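ABC transporter binding protein AcbH (Actinoplanes, PDB 3OO8) binds beta-D-galactopyranose as the extracellular solute receptor of an ABC transporter. Local coordinates at residues P377-A380 against N381-K385. The protein carries 2 engineered substitutions. Numbering follows the deposited sequence.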
loop_
_atom_site.group_PDB
_atom_site.type_symbol
_atom_site.label_atom_id
_atom_site.label_comp_id
_atom_site.label_asym_id
_atom_site.label_seq_id
_atom_site.Cartn_x
_atom_site.Cartn_y
_atom_site.Cartn_z
ATOM N N PRO A 377 3.117 -12.651 6.829
ATOM C CA PRO A 377 1.879 -12.476 7.564
ATOM C C PRO A 377 1.959 -12.699 9.071
ATOM O O PRO A 377 1.360 -11.936 9.837
ATOM C CB PRO A 377 0.943 -13.476 6.889
ATOM C CG PRO A 377 1.417 -13.445 5.453
ATOM C CD PRO A 377 2.908 -13.357 5.543
ATOM N N ASP A 378 2.631 -13.765 9.492
ATOM C CA ASP A 378 2.794 -14.082 10.904
ATOM C C ASP A 378 3.457 -12.901 11.646
ATOM O O ASP A 378 3.105 -12.623 12.805
ATOM C CB ASP A 378 3.667 -15.333 11.083
ATOM C CG ASP A 378 2.896 -16.648 10.911
ATOM O OD1 ASP A 378 1.663 -16.649 10.745
ATOM O OD2 ASP A 378 3.583 -17.687 10.927
ATOM N N MET A 379 4.403 -12.226 10.993
ATOM C CA MET A 379 5.127 -11.104 11.646
ATOM C C MET A 379 4.221 -9.884 11.750
ATOM O O MET A 379 4.112 -9.270 12.804
ATOM C CB MET A 379 6.433 -10.783 10.914
ATOM C CG MET A 379 7.372 -9.803 11.681
ATOM S SD MET A 379 7.935 -10.428 13.290
ATOM C CE MET A 379 7.195 -9.271 14.463
ATOM N N ALA A 380 3.554 -9.519 10.655
ATOM C CA ALA A 380 2.570 -8.431 10.762
ATOM C C ALA A 380 1.477 -8.695 11.783
ATOM O O ALA A 380 1.068 -7.777 12.506
ATOM C CB ALA A 380 1.960 -8.143 9.390
ATOM N N ASN A 381 0.979 -9.930 11.832
ATOM C CA ASN A 381 -0.096 -10.241 12.794
ATOM C C ASN A 381 0.398 -10.137 14.228
ATOM O O ASN A 381 -0.329 -9.663 15.119
ATOM C CB ASN A 381 -0.689 -11.628 12.545
ATOM C CG ASN A 381 -1.537 -11.661 11.294
ATOM O OD1 ASN A 381 -2.092 -10.639 10.882
ATOM N ND2 ASN A 381 -1.618 -12.831 10.661
ATOM N N ALA A 382 1.651 -10.493 14.447
ATOM C CA ALA A 382 2.225 -10.416 15.788
ATOM C C ALA A 382 2.312 -8.936 16.191
ATOM O O ALA A 382 2.098 -8.571 17.356
ATOM C CB ALA A 382 3.618 -11.078 15.791
ATOM N N MET A 383 2.652 -8.072 15.227
ATOM C CA MET A 383 2.792 -6.645 15.525
ATOM C C MET A 383 1.457 -5.990 15.833
ATOM O O MET A 383 1.416 -5.003 16.543
ATOM C CB MET A 383 3.475 -5.872 14.378
ATOM C CG MET A 383 4.949 -6.225 14.176
ATOM S SD MET A 383 5.935 -6.133 15.701
ATOM C CE MET A 383 5.621 -4.453 16.240
ATOM N N ILE A 384 0.374 -6.476 15.224
ATOM C CA ILE A 384 -0.949 -5.911 15.527
ATOM C C ILE A 384 -1.221 -5.822 17.014
ATOM O O ILE A 384 -1.590 -4.765 17.531
ATOM C CB ILE A 384 -2.052 -6.692 14.797
ATOM C CG1 ILE A 384 -1.988 -6.365 13.294
ATOM C CG2 ILE A 384 -3.426 -6.342 15.362
ATOM C CD1 ILE A 384 -2.963 -7.158 12.412
ATOM N N LYS A 385 -1.063 -6.942 17.709
ATOM C CA LYS A 385 -1.378 -6.990 19.116
ATOM C C LYS A 385 -0.380 -6.171 19.918
ATOM O O LYS A 385 -0.755 -5.487 20.883
ATOM C CB LYS A 385 -1.359 -8.448 19.604
ATOM C CG LYS A 385 -2.108 -8.660 20.894
ATOM C CD LYS A 385 -2.061 -10.127 21.346
ATOM C CE LYS A 385 -2.727 -11.068 20.348
ATOM N NZ LYS A 385 -1.784 -11.478 19.266
HETATM O O HOH W 1 -0.890 -15.245 11.369
#
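The carbonyl oxygen of P377 receives the backbone N-H of N381 at 2.9 Å from O to N, a nearly straight bond (159° at the hydrogen) that sets the i to i+4 pattern in the first turns of alpha-helix 377-392. Three further rungs, A382 to D378, M383 to M379 and I384 to A380, each span 3.1 Å from N to O and carry the alpha-helical pattern onward. The amide of N381 folds back along the helix flank: with CG beside its own backbone N (chi1 -72°), ND2 comes 3.2 Å from P377 O, but the angle there is too poor for a hydrogen bond. ND2 instead donates to a water at 2.6 Å, and that water donates to OD1 of D378 at 3.0 Å, so a single water links two exposed side chains three residues apart. On another flank, both methionine chains bend at chi2 and chi3. This brings the methyl CE of M379 to 3.6 Å from SD of M383, while W217 and helix 396-413 touch both residues. A380 packs on E372, one of the galactose-binding positions seen in this protein and altered here, which places this helix start next to the sugar site of the class 2 binding-protein fold. Further along, I384 lays CG1 3.5 Å from the carbonyl oxygen of A380, the same oxygen that accepts its backbone N-H.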